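Local coordinates for protein transcriptional regulator, TetR family (Myxococcus xanthus, PDB 5K7F) that probably represses transcription by binding cis-regulatory DNA, in the control of alternative isovaleryl coenzyme A biosynthesis, at residues A[17-21]-A[53-57]; A[24-28]-A[41-46]; A[102-106]-A[170-174]; A[151-155]-A[196-200]; A[68-73]-A[129-134]. One frame throughout, in Å; residues are numbered along the deposited sequence. Where two conformers were deposited one is given.

Contact 1 (A[17-21]-A[53-57]); sequences RYRAI and LYHHI
In the TetR-type DNA-binding domain, Tyr-18 and Ile-21 near the start of helix 18-32 pack against Leu-53, His-56 and Ile-57 at the close of the predicted helix-turn-helix motif. The imidazole of His-56 is the middle of the contact. Ile-21 lays its terminal methyl over one face of this ring in a CH-pi contact, with CD1 3.8 Å from the centroid and 28° off the normal; the nearest ring atom is CD2, 3.5 Å from Ile-21 CD1. CG1 of Ile-21 stands anti to its carbonyl carbon (chi1 -69°) and the chain runs on extended, which carries CD1 to the imidazole and leaves the CG2 branch for Leu-53, whose CD1 is 3.7 Å from Ile-21 CG2. Tyr-18 and His-56 run past each other in opposite directions, and ND1 of the histidine comes to the edge of the phenol ring, 3.8 Å from Tyr-18 CD1. Further along the same ring, Tyr-18 CE1 meets Ile-57 CD1 at 4.0 Å. Arg-17 adds a looser touch: its CD is 4.1 Å from His-56 NE2, and its guanidinium is nearly perpendicular to the imidazole. No hydrogen bond spans the segments. Behind them, helix 60-83 supports Tyr-18 and Ile-57 through Ala-66, helix 39-45 packs on Leu-53 through Met-39 and Ile-42, and Met-48 in the turn of the motif lies against Ile-21 and His-56.

Contact 2 (A[24-28]-A[41-46]); sequences TAARL and EIAAAC
Leu-28 reaches the backbone and side chains of helix 39-45 with a single methyl. Leu-28 CD1 touches three places there: Ala-45 CB at 3.7 Å, Ile-42 CA at 3.9 Å, and the carbonyl oxygen of Glu-41, with CD1 to Glu-41 O 4.0 Å. CG of Leu-28 lies anti to the carbonyl carbon, and the extended chain (chi2 174°) carries CD1 to the other helix. One turn earlier, Thr-24 presents its methyl rather than its hydroxyl: CG2 is 3.8 Å from Ala-45 CB and 3.7 Å from Cys-46 SG. Ala-45 CB thus touches methyls of both Thr-24 and Leu-28. Ala-25, on the adjoining side of the helix, meets Ile-42 CD1 through its CB at 4.2 Å.

Residues 41-45 belong to the first helix of the predicted helix-turn-helix motif, and Cys-46 follows it; helix 18-32 packs across them in the three-helix DNA-binding domain of TetR regulators. The axes of the two short segments approach to 9.7 Å at an angle of 122°; Leu-28 and Ile-42 bridge the gap, while Ala-25 and Ala-45 are met by their longer partners. Thr-24 is oriented by its OG1, which hydrogen-bonds to Ala-20 O one turn back. Leu-63 of helix 60-83 lies against both Ala-25 and Ile-42, Leu-53 of helix 50-56 also packs on Ile-42, and Thr-37 touches Leu-28 and Ile-42.

Contact 3 (A[102-106]-A[170-174]); sequences LLVTR and VLWIY
Tyr-174, whose backbone N is 4.1 Å from Val-104 CG1, turns the end of its phenol ring away from helix 89-105; at the edge of that ring, in its plane, sits Leu-171 O, 3.1 Å from Tyr-174 CD2. The ring edge thus rests on its own backbone, at Leu-171, and aliphatic groups do the work across the interface. The contact joins two parts of the C-terminal domain, which in TetR regulators generally forms the ligand pocket and the dimer interface. Val-104 carries most of it. Its two methyls straddle the carbonyl oxygen of Val-170, with Val-104 CG1 3.8 Å and CG2 3.9 Å from Val-170 O, an oxygen that also accepts the backbone N-H of Ile-173. From there the branches part: Val-104 CG1, anti to the backbone N (chi1 160°), approaches Ile-173 CB at 4.0 Å, whereas Val-104 CG2 meets Leu-171 CD2 at 4.0 Å, the two side chains lying at about a right angle, and touches Val-170 CG1 more loosely.

Ile-173 is also flanked by Ile-101 from the preceding turn of helix 89-105 and by Ile-188 and Met-192 of helix 185-196, a small apolar cluster between helices 89-105 and 185-196 and the segment 170-174. Leu-171 also packs on Trp-172 of the second subunit, a tryptophan modelled in this chain in two conformers, so the detail there is uncertain. Thr-105 hydrogen-bonds through OG1 to Ile-101 O, and its methyl, anti to the carbonyl carbon, faces the isoleucine, with CG2 3.7 Å from Ile-173 CG2.

Contact 4 (A[151-155]-A[196-200]); sequences QGLIR and LFPPF
Phe-200, the last modelled residue, lays its side chain over the loop 152-155 that follows helix 125-150. CG stands anti to the backbone N (chi1 173°), directing the ring at this loop. Phe-200 CB is 3.8 Å from Leu-153 O. Along one side of the ring, Phe-200 CD2 is 3.4 Å from Gly-152 O and CE2 3.4 Å from Ile-154 O, both oxygens approaching obliquely and from opposite sides of the ring plane. Phe-200 CZ, at the tip, meets Arg-155 CA at 3.9 Å, and the backbone N of Arg-155 lies over one ring face, toward its rim. Phe-200 CE1 sits over a face of the Arg-155 guanidinium, 4.1 Å from NH2, but the two planes are 61° apart and do not stack. Gly-152, with its positive phi, closes a Schellman motif at the end of helix 125-150. Deeper in, Ile-154 CG2 meets the edge of the Phe-197 ring. Arg-155 also packs on Pro-198 of the second subunit, so this end of the contact takes part in the dimer interface.

A water donates to both Leu-153 O, at 3.1 Å, and Pro-198 O, at 2.7 Å. With no direct hydrogen bond between the segments, adhesion rests on van der Waals contact and this water bridge.

Contact 5 (A[68-73]-A[129-134]); sequences MNYGMD and FIDARK
Arg-133 and Met-72 slide past each other in opposite directions, the flat guanidinium lying on the methionine stem with Met-72 CB over its centre, 3.5 Å from CZ of Arg-133. A bend at chi3 (71°) turns the arginine's end along helix 60-83 to Asp-73. There Arg-133 NH2 donates an almost straight hydrogen bond to Asp-73 OD1 at 3.0 Å, the core of a salt bridge, and NH1 adds a weak one to the same oxygen at 3.3 Å. OD1 lies in the guanidinium plane, but the carboxylate is turned 60° from it and is met on its anti side. NH1 also makes a weak, long bond to Asn-69 OD1, doubtful because the asparagine was modelled in two conformers.

Beyond this the methionines pack mainly on aliphatic groups and backbone. The chain of Met-72 is bent twice, bringing Met-72 CE to 3.6 Å from Arg-133 O and SD to 3.9 Å from Lys-134 CG. Met-68 meets Ile-130 at about a right angle, CE to CG2 3.8 Å, and Lys-134 extends beside it to hydrogen-bond with Leu-116 O. The segments run nearly parallel, 15° apart with axes 10.3 Å from each other. Helix 60-83, which in TetR regulators links the DNA-binding and C-terminal domains, is thereby fastened to helix 125-150. One carboxylate oxygen thus takes a good and a weak bond from the arginine, which probably keeps both charges paired at a partly exposed site beside the methionine packing.

How the contacts relate
From the N terminus, helix 18-32 enters both contact 1 and contact 2. Contact 2 closes the shorter loop, onto helix 39-45, and is nested inside the loop that contact 1 closes onto helix 50-56; the two touch, Leu-53 meeting Ile-42 and Ala-43, and Ile-21 meeting Cys-46, and together they tie the three helices of the DNA-binding domain. Helix 60-83 follows and opens contact 5, which reaches helix 125-150; Tyr-70 of its first segment packs on Arg-19, so contacts 1 and 5 touch. Contact 3 starts within that loop and ends beyond it, so it crosses contact 5. Contact 4 in turn crosses contact 3 and fastens the chain end at the far extremity, about 45 Å from contact 1 between centres.

Contact 1 (A[17-21]-A[53-57])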
# COMPACT_ATOMS: atom_id res chain seq x y z
N ARG A 17 -9.98 1.99 -28.14
CA ARG A 17 -11.13 1.17 -27.73
C ARG A 17 -10.66 0.06 -26.83
O ARG A 17 -11.38 -0.38 -25.95
CB ARG A 17 -11.85 0.56 -28.94
CG ARG A 17 -13.27 0.12 -28.59
CD ARG A 17 -13.85 -0.95 -29.52
NE ARG A 17 -15.24 -1.22 -29.17
CZ ARG A 17 -16.10 -1.92 -29.91
NH1 ARG A 17 -15.73 -2.44 -31.08
NH2 ARG A 17 -17.35 -2.09 -29.49
N TYR A 18 -9.46 -0.42 -27.13
CA TYR A 18 -8.82 -1.46 -26.33
C TYR A 18 -8.58 -0.97 -24.90
O TYR A 18 -8.86 -1.70 -23.93
CB TYR A 18 -7.52 -1.88 -27.03
CG TYR A 18 -6.70 -2.90 -26.26
CD1 TYR A 18 -7.06 -4.24 -26.19
CD2 TYR A 18 -5.52 -2.52 -25.67
CE1 TYR A 18 -6.28 -5.16 -25.49
CE2 TYR A 18 -4.75 -3.41 -24.97
CZ TYR A 18 -5.11 -4.73 -24.89
OH TYR A 18 -4.29 -5.57 -24.19
N ARG A 19 -8.07 0.26 -24.74
CA ARG A 19 -7.81 0.80 -23.40
C ARG A 19 -9.11 1.01 -22.62
O ARG A 19 -9.16 0.77 -21.40
CB ARG A 19 -7.02 2.11 -23.52
CG ARG A 19 -5.59 1.87 -23.97
CD ARG A 19 -4.74 3.12 -24.00
NE ARG A 19 -3.34 2.78 -24.25
CZ ARG A 19 -2.32 3.62 -24.09
NH1 ARG A 19 -2.54 4.88 -23.71
NH2 ARG A 19 -1.08 3.22 -24.33
N ALA A 20 -10.17 1.44 -23.30
CA ALA A 20 -11.48 1.58 -22.67
C ALA A 20 -11.99 0.25 -22.13
O ALA A 20 -12.54 0.19 -21.02
CB ALA A 20 -12.47 2.17 -23.69
N ILE A 21 -11.79 -0.84 -22.88
CA ILE A 21 -12.14 -2.16 -22.39
C ILE A 21 -11.39 -2.46 -21.10
O ILE A 21 -11.97 -2.93 -20.12
CB ILE A 21 -11.84 -3.23 -23.46
CG1 ILE A 21 -12.78 -3.09 -24.65
CG2 ILE A 21 -11.96 -4.64 -22.90
CD1 ILE A 21 -12.40 -4.02 -25.79
N LEU A 53 -15.70 -8.42 -27.94
CA LEU A 53 -14.72 -8.52 -26.85
C LEU A 53 -13.64 -9.52 -27.18
O LEU A 53 -12.44 -9.22 -27.08
CB LEU A 53 -15.40 -8.88 -25.52
CG LEU A 53 -14.46 -9.01 -24.31
CD1 LEU A 53 -13.53 -7.76 -24.13
CD2 LEU A 53 -15.25 -9.29 -23.06
N TYR A 54 -14.05 -10.72 -27.62
CA TYR A 54 -13.11 -11.80 -27.89
C TYR A 54 -12.02 -11.39 -28.89
O TYR A 54 -10.89 -11.88 -28.81
CB TYR A 54 -13.91 -12.98 -28.41
CG TYR A 54 -13.12 -14.23 -28.63
CD1 TYR A 54 -12.52 -14.47 -29.85
CD2 TYR A 54 -12.98 -15.18 -27.62
CE1 TYR A 54 -11.80 -15.62 -30.06
CE2 TYR A 54 -12.25 -16.34 -27.81
CZ TYR A 54 -11.67 -16.56 -29.04
OH TYR A 54 -10.96 -17.71 -29.26
N HIS A 55 -12.34 -10.53 -29.85
CA HIS A 55 -11.34 -10.04 -30.80
C HIS A 55 -10.18 -9.36 -30.09
O HIS A 55 -9.04 -9.42 -30.57
CB HIS A 55 -12.00 -9.07 -31.76
N HIS A 56 -10.44 -8.71 -28.95
CA HIS A 56 -9.40 -8.04 -28.16
C HIS A 56 -8.79 -8.97 -27.09
O HIS A 56 -7.56 -9.01 -26.94
CB HIS A 56 -9.97 -6.79 -27.48
CG HIS A 56 -10.46 -5.73 -28.43
ND1 HIS A 56 -9.63 -4.78 -28.98
CD2 HIS A 56 -11.70 -5.43 -28.86
CE1 HIS A 56 -10.33 -3.96 -29.75
NE2 HIS A 56 -11.60 -4.34 -29.70
N ILE A 57 -9.62 -9.68 -26.32
CA ILE A 57 -9.21 -10.50 -25.17
C ILE A 57 -10.01 -11.80 -25.17
O ILE A 57 -11.24 -11.77 -25.18
CB ILE A 57 -9.44 -9.77 -23.83
CG1 ILE A 57 -8.73 -8.41 -23.79
CG2 ILE A 57 -9.03 -10.69 -22.65
CD1 ILE A 57 -7.20 -8.48 -23.54

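Contact 2 (A[24-28]-A[41-46])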
# COMPACT_ATOMS: atom_id res chain seq x y z
N THR A 24 -12.67 -0.46 -18.15
CA THR A 24 -13.98 -0.94 -17.73
C THR A 24 -13.83 -2.25 -16.97
O THR A 24 -14.40 -2.42 -15.90
CB THR A 24 -14.92 -1.08 -18.96
OG1 THR A 24 -15.19 0.20 -19.56
CG2 THR A 24 -16.23 -1.74 -18.57
N ALA A 25 -13.01 -3.16 -17.49
CA ALA A 25 -12.72 -4.41 -16.79
C ALA A 25 -12.07 -4.16 -15.43
O ALA A 25 -12.40 -4.83 -14.45
CB ALA A 25 -11.81 -5.26 -17.66
N ALA A 26 -11.11 -3.23 -15.37
CA ALA A 26 -10.47 -2.89 -14.10
C ALA A 26 -11.50 -2.40 -13.08
O ALA A 26 -11.45 -2.78 -11.90
CB ALA A 26 -9.39 -1.83 -14.30
N ARG A 27 -12.42 -1.53 -13.50
CA ARG A 27 -13.53 -1.13 -12.63
C ARG A 27 -14.29 -2.35 -12.07
O ARG A 27 -14.47 -2.49 -10.85
CB ARG A 27 -14.49 -0.20 -13.38
CG ARG A 27 -13.99 1.20 -13.50
CD ARG A 27 -15.13 2.13 -13.92
NE ARG A 27 -15.22 2.25 -15.38
CZ ARG A 27 -14.39 2.98 -16.14
NH1 ARG A 27 -13.38 3.66 -15.57
NH2 ARG A 27 -14.54 3.03 -17.46
N LEU A 28 -14.75 -3.24 -12.94
CA LEU A 28 -15.52 -4.38 -12.45
C LEU A 28 -14.69 -5.24 -11.50
O LEU A 28 -15.18 -5.69 -10.45
CB LEU A 28 -16.03 -5.22 -13.62
CG LEU A 28 -17.01 -4.55 -14.56
CD1 LEU A 28 -17.28 -5.48 -15.75
CD2 LEU A 28 -18.30 -4.24 -13.86
N GLU A 41 -19.83 -10.65 -18.37
CA GLU A 41 -20.16 -9.40 -17.67
C GLU A 41 -19.33 -8.24 -18.19
O GLU A 41 -19.82 -7.11 -18.31
CB GLU A 41 -19.93 -9.58 -16.16
CG GLU A 41 -20.82 -10.64 -15.52
CD GLU A 41 -20.57 -10.82 -14.04
OE1 GLU A 41 -19.40 -10.78 -13.61
OE2 GLU A 41 -21.56 -10.99 -13.31
N ILE A 42 -18.06 -8.49 -18.51
CA ILE A 42 -17.23 -7.44 -19.08
C ILE A 42 -17.76 -7.00 -20.42
O ILE A 42 -17.81 -5.81 -20.72
CB ILE A 42 -15.77 -7.88 -19.19
CG1 ILE A 42 -15.21 -8.13 -17.81
CG2 ILE A 42 -14.97 -6.80 -19.96
CD1 ILE A 42 -13.93 -8.83 -17.88
N ALA A 43 -18.13 -7.96 -21.27
CA ALA A 43 -18.67 -7.57 -22.56
C ALA A 43 -19.90 -6.68 -22.39
O ALA A 43 -20.01 -5.64 -23.03
CB ALA A 43 -19.02 -8.80 -23.39
N ALA A 44 -20.81 -7.07 -21.50
CA ALA A 44 -22.02 -6.26 -21.31
C ALA A 44 -21.69 -4.87 -20.77
O ALA A 44 -22.25 -3.87 -21.23
CB ALA A 44 -22.99 -6.98 -20.37
N ALA A 45 -20.77 -4.78 -19.81
CA ALA A 45 -20.40 -3.46 -19.28
C ALA A 45 -19.76 -2.58 -20.35
O ALA A 45 -19.83 -1.35 -20.24
CB ALA A 45 -19.47 -3.62 -18.09
N CYS A 46 -19.09 -3.18 -21.34
CA CYS A 46 -18.51 -2.47 -22.47
C CYS A 46 -19.51 -2.23 -23.59
O CYS A 46 -19.16 -1.60 -24.60
CB CYS A 46 -17.32 -3.25 -23.02
SG CYS A 46 -15.88 -3.27 -21.95

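Contact 3 (A[102-106]-A[170-174])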
# COMPACT_ATOMS: atom_id res chain seq x y z
N LEU A 102 -0.92 11.97 -9.13
CA LEU A 102 -2.02 12.19 -10.07
C LEU A 102 -2.41 10.88 -10.77
O LEU A 102 -3.59 10.55 -10.88
CB LEU A 102 -1.65 13.31 -11.07
CG LEU A 102 -1.38 14.73 -10.51
CD1 LEU A 102 -0.94 15.68 -11.60
CD2 LEU A 102 -2.56 15.26 -9.69
N LEU A 103 -1.44 10.11 -11.26
CA LEU A 103 -1.77 8.83 -11.87
C LEU A 103 -2.59 7.92 -10.93
O LEU A 103 -3.48 7.18 -11.37
CB LEU A 103 -0.49 8.12 -12.30
CG LEU A 103 -0.62 6.67 -12.74
CD1 LEU A 103 -1.43 6.55 -13.98
CD2 LEU A 103 0.75 6.06 -13.00
N VAL A 104 -2.33 7.99 -9.63
CA VAL A 104 -2.99 7.14 -8.65
C VAL A 104 -4.40 7.60 -8.36
O VAL A 104 -5.24 6.78 -7.97
CB VAL A 104 -2.12 7.14 -7.38
CG1 VAL A 104 -2.90 6.73 -6.20
CG2 VAL A 104 -0.94 6.18 -7.57
N THR A 105 -4.69 8.90 -8.56
CA THR A 105 -5.93 9.50 -8.08
C THR A 105 -6.89 9.87 -9.18
O THR A 105 -8.09 9.99 -8.89
CB THR A 105 -5.66 10.73 -7.21
OG1 THR A 105 -4.78 11.66 -7.83
CG2 THR A 105 -5.03 10.33 -5.88
N ARG A 106 -6.42 10.02 -10.42
CA ARG A 106 -7.33 10.36 -11.52
C ARG A 106 -8.37 9.25 -11.72
O ARG A 106 -8.04 8.06 -11.77
CB ARG A 106 -6.56 10.61 -12.81
CG ARG A 106 -5.66 11.86 -12.81
CD ARG A 106 -5.50 12.45 -14.27
NE ARG A 106 -4.47 13.47 -14.38
CZ ARG A 106 -3.17 13.23 -14.41
NH1 ARG A 106 -2.70 11.98 -14.29
NH2 ARG A 106 -2.34 14.25 -14.51
N VAL A 170 3.00 6.94 -2.07
CA VAL A 170 2.17 7.36 -3.21
C VAL A 170 1.14 6.31 -3.55
O VAL A 170 -0.04 6.62 -3.75
CB VAL A 170 3.08 7.69 -4.41
CG1 VAL A 170 2.24 8.02 -5.61
CG2 VAL A 170 3.97 8.89 -4.04
N LEU A 171 1.54 5.03 -3.58
CA LEU A 171 0.60 4.02 -4.03
C LEU A 171 -0.50 3.78 -3.00
O LEU A 171 -1.62 3.40 -3.37
CB LEU A 171 1.35 2.72 -4.34
CG LEU A 171 2.39 2.85 -5.46
CD1 LEU A 171 3.10 1.52 -5.66
CD2 LEU A 171 1.74 3.30 -6.75
N TRP A 172 -0.22 3.99 -1.70
CA TRP A 172 -1.22 3.76 -0.66
C TRP A 172 -2.32 4.83 -0.65
O TRP A 172 -3.33 4.63 0.03
CB TRP A 172 -0.54 3.64 0.72
CG TRP A 172 -1.30 2.67 1.65
CD1 TRP A 172 -1.38 1.31 1.51
CD2 TRP A 172 -2.11 2.99 2.79
NE1 TRP A 172 -2.17 0.78 2.49
CE2 TRP A 172 -2.63 1.79 3.29
CE3 TRP A 172 -2.44 4.19 3.44
CZ2 TRP A 172 -3.45 1.74 4.41
CZ3 TRP A 172 -3.27 4.13 4.56
CH2 TRP A 172 -3.77 2.92 5.02
N ILE A 173 -2.16 5.93 -1.41
CA ILE A 173 -3.18 6.99 -1.48
C ILE A 173 -4.56 6.44 -1.88
O ILE A 173 -5.59 6.96 -1.44
CB ILE A 173 -2.73 8.10 -2.43
CG1 ILE A 173 -1.46 8.79 -1.89
CG2 ILE A 173 -3.84 9.11 -2.62
CD1 ILE A 173 -0.89 9.91 -2.89
N TYR A 174 -4.61 5.41 -2.72
CA TYR A 174 -5.91 4.89 -3.11
C TYR A 174 -6.74 4.38 -1.94
O TYR A 174 -7.97 4.40 -2.02
CB TYR A 174 -5.73 3.81 -4.17
CG TYR A 174 -5.56 2.40 -3.67
CD1 TYR A 174 -6.66 1.57 -3.48
CD2 TYR A 174 -4.29 1.88 -3.48
CE1 TYR A 174 -6.50 0.28 -3.07
CE2 TYR A 174 -4.12 0.58 -3.06
CZ TYR A 174 -5.24 -0.22 -2.87
OH TYR A 174 -5.10 -1.52 -2.46

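Contact 4 (A[151-155]-A[196-200])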
# COMPACT_ATOMS: atom_id res chain seq x y z
N GLN A 151 24.92 14.78 -4.44
CA GLN A 151 25.04 16.19 -4.77
C GLN A 151 24.56 17.09 -3.64
O GLN A 151 24.60 18.31 -3.78
CB GLN A 151 24.27 16.51 -6.07
CG GLN A 151 24.83 15.78 -7.29
CD GLN A 151 23.98 15.92 -8.55
OE1 GLN A 151 23.33 16.91 -8.77
NE2 GLN A 151 24.00 14.89 -9.38
N GLY A 152 24.18 16.50 -2.50
CA GLY A 152 23.74 17.28 -1.35
C GLY A 152 22.44 18.03 -1.56
O GLY A 152 22.21 19.05 -0.90
N LEU A 153 21.57 17.57 -2.48
CA LEU A 153 20.27 18.20 -2.68
C LEU A 153 19.16 17.55 -1.86
O LEU A 153 18.07 18.12 -1.78
CB LEU A 153 19.92 18.17 -4.17
CG LEU A 153 20.93 18.84 -5.11
CD1 LEU A 153 20.69 18.36 -6.53
CD2 LEU A 153 20.86 20.38 -5.05
N ILE A 154 19.42 16.40 -1.22
CA ILE A 154 18.53 15.78 -0.25
C ILE A 154 19.43 15.24 0.85
O ILE A 154 20.62 14.97 0.65
CB ILE A 154 17.63 14.64 -0.81
CG1 ILE A 154 18.48 13.54 -1.43
CG2 ILE A 154 16.64 15.18 -1.86
CD1 ILE A 154 17.70 12.41 -1.99
N ARG A 155 18.85 15.11 2.02
CA ARG A 155 19.54 14.46 3.14
C ARG A 155 19.94 13.03 2.75
O ARG A 155 19.18 12.35 2.05
CB ARG A 155 18.60 14.45 4.35
CG ARG A 155 19.14 13.79 5.59
CD ARG A 155 18.18 13.98 6.78
NE ARG A 155 17.59 15.32 6.79
CZ ARG A 155 18.09 16.37 7.44
NH1 ARG A 155 19.21 16.25 8.15
NH2 ARG A 155 17.47 17.55 7.36
N LEU A 196 9.27 14.94 1.78
CA LEU A 196 10.41 14.14 1.37
C LEU A 196 11.49 14.97 0.72
O LEU A 196 12.68 14.65 0.86
CB LEU A 196 9.97 13.05 0.39
CG LEU A 196 9.52 11.69 0.93
CD1 LEU A 196 9.82 10.61 -0.09
CD2 LEU A 196 10.14 11.31 2.29
N PHE A 197 11.12 16.03 -0.01
CA PHE A 197 12.06 16.78 -0.83
C PHE A 197 11.97 18.28 -0.54
O PHE A 197 11.78 19.08 -1.45
CB PHE A 197 11.80 16.49 -2.31
CG PHE A 197 11.68 15.03 -2.64
CD1 PHE A 197 12.74 14.17 -2.48
CD2 PHE A 197 10.50 14.50 -3.13
CE1 PHE A 197 12.63 12.83 -2.78
CE2 PHE A 197 10.39 13.17 -3.47
CZ PHE A 197 11.46 12.32 -3.28
N PRO A 198 12.13 18.69 0.71
CA PRO A 198 12.15 20.11 1.02
C PRO A 198 13.42 20.76 0.49
O PRO A 198 14.38 20.05 0.14
CB PRO A 198 12.13 20.13 2.55
CG PRO A 198 12.92 18.93 2.89
CD PRO A 198 12.53 17.88 1.86
N PRO A 199 13.48 22.08 0.43
CA PRO A 199 14.78 22.74 0.24
C PRO A 199 15.79 22.25 1.28
O PRO A 199 15.50 22.16 2.48
CB PRO A 199 14.46 24.22 0.42
CG PRO A 199 13.00 24.32 -0.00
CD PRO A 199 12.36 23.04 0.41
N PHE A 200 16.97 21.90 0.79
CA PHE A 200 18.01 21.34 1.64
C PHE A 200 19.38 21.78 1.13
O PHE A 200 19.67 21.61 -0.05
CB PHE A 200 17.92 19.81 1.66
CG PHE A 200 19.06 19.15 2.38
CD1 PHE A 200 19.13 19.14 3.76
CD2 PHE A 200 20.09 18.56 1.67
CE1 PHE A 200 20.19 18.54 4.40
CE2 PHE A 200 21.14 17.96 2.29
CZ PHE A 200 21.20 17.95 3.67
O HOH W 1 15.57 17.65 0.02

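Contact 5 (A[68-73]-A[129-134])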
# COMPACT_ATOMS: atom_id res chain seq x y z
N MET A 68 -2.35 -5.21 -16.40
CA MET A 68 -1.09 -4.89 -15.74
C MET A 68 -0.09 -4.26 -16.71
O MET A 68 0.61 -3.31 -16.36
CB MET A 68 -0.57 -6.15 -15.02
CG MET A 68 -1.52 -6.60 -13.91
SD MET A 68 -0.90 -8.03 -12.97
CE MET A 68 0.40 -7.20 -12.09
N ASN A 69 -0.01 -4.74 -17.94
CA ASN A 69 0.85 -4.10 -18.93
C ASN A 69 0.38 -2.69 -19.26
O ASN A 69 1.19 -1.79 -19.50
CB ASN A 69 0.90 -4.94 -20.20
CG ASN A 69 2.01 -5.95 -20.18
OD1 ASN A 69 3.09 -5.73 -19.59
ND2 ASN A 69 1.80 -7.04 -20.86
N TYR A 70 -0.94 -2.49 -19.28
CA TYR A 70 -1.46 -1.14 -19.51
C TYR A 70 -1.05 -0.23 -18.37
O TYR A 70 -0.64 0.92 -18.60
CB TYR A 70 -2.98 -1.20 -19.66
CG TYR A 70 -3.66 0.17 -19.90
CD1 TYR A 70 -3.05 1.15 -20.66
CD2 TYR A 70 -4.90 0.46 -19.35
CE1 TYR A 70 -3.65 2.38 -20.86
CE2 TYR A 70 -5.49 1.70 -19.56
CZ TYR A 70 -4.87 2.63 -20.30
OH TYR A 70 -5.45 3.88 -20.52
N GLY A 71 -1.07 -0.75 -17.14
CA GLY A 71 -0.66 0.05 -16.00
C GLY A 71 0.79 0.49 -16.11
O GLY A 71 1.16 1.61 -15.75
N MET A 72 1.64 -0.40 -16.58
CA MET A 72 3.04 0.03 -16.74
C MET A 72 3.21 1.00 -17.90
O MET A 72 4.10 1.86 -17.86
CB MET A 72 3.95 -1.17 -16.92
CG MET A 72 4.14 -2.03 -15.64
SD MET A 72 4.35 -1.11 -14.09
CE MET A 72 5.85 -0.18 -14.41
N ASP A 73 2.42 0.84 -18.96
CA ASP A 73 2.37 1.83 -20.04
C ASP A 73 1.97 3.19 -19.50
O ASP A 73 2.45 4.23 -19.97
CB ASP A 73 1.38 1.41 -21.12
CG ASP A 73 1.91 0.34 -22.02
OD1 ASP A 73 3.11 0.07 -22.00
OD2 ASP A 73 1.09 -0.19 -22.82
N PHE A 129 7.59 -10.93 -16.47
CA PHE A 129 7.61 -9.86 -17.45
C PHE A 129 7.11 -8.55 -16.83
O PHE A 129 7.74 -7.50 -16.99
CB PHE A 129 6.77 -10.25 -18.67
CG PHE A 129 6.73 -9.21 -19.76
CD1 PHE A 129 5.77 -8.23 -19.76
CD2 PHE A 129 7.65 -9.22 -20.79
CE1 PHE A 129 5.72 -7.27 -20.74
CE2 PHE A 129 7.61 -8.26 -21.79
CZ PHE A 129 6.64 -7.29 -21.76
N ILE A 130 6.03 -8.62 -16.05
CA ILE A 130 5.55 -7.43 -15.33
C ILE A 130 6.53 -7.04 -14.24
O ILE A 130 6.78 -5.85 -14.02
CB ILE A 130 4.16 -7.69 -14.72
CG1 ILE A 130 3.12 -8.00 -15.80
CG2 ILE A 130 3.74 -6.49 -13.86
CD1 ILE A 130 2.79 -6.84 -16.76
N ASP A 131 7.09 -8.02 -13.52
CA ASP A 131 8.05 -7.69 -12.46
C ASP A 131 9.24 -6.93 -13.03
O ASP A 131 9.74 -6.00 -12.40
CB ASP A 131 8.54 -8.96 -11.76
CG ASP A 131 7.56 -9.49 -10.72
OD1 ASP A 131 6.51 -8.85 -10.47
OD2 ASP A 131 7.84 -10.56 -10.11
N ALA A 132 9.70 -7.32 -14.22
CA ALA A 132 10.82 -6.62 -14.84
C ALA A 132 10.44 -5.19 -15.20
O ALA A 132 11.24 -4.27 -15.04
CB ALA A 132 11.30 -7.36 -16.08
N ARG A 133 9.21 -4.98 -15.65
CA ARG A 133 8.79 -3.62 -15.94
C ARG A 133 8.71 -2.80 -14.66
O ARG A 133 9.16 -1.65 -14.62
CB ARG A 133 7.46 -3.64 -16.68
CG ARG A 133 7.51 -4.31 -18.06
CD ARG A 133 6.27 -4.00 -18.90
NE ARG A 133 6.28 -2.61 -19.34
CZ ARG A 133 5.31 -1.99 -20.00
NH1 ARG A 133 4.19 -2.63 -20.34
NH2 ARG A 133 5.43 -0.72 -20.31
N LYS A 134 8.14 -3.37 -13.61
CA LYS A 134 8.06 -2.64 -12.35
C LYS A 134 9.45 -2.24 -11.87
O LYS A 134 9.64 -1.15 -11.31
CB LYS A 134 7.35 -3.48 -11.28
CG LYS A 134 5.83 -3.63 -11.49
CD LYS A 134 5.23 -4.63 -10.50
CE LYS A 134 3.71 -4.71 -10.63
NZ LYS A 134 3.14 -5.47 -9.50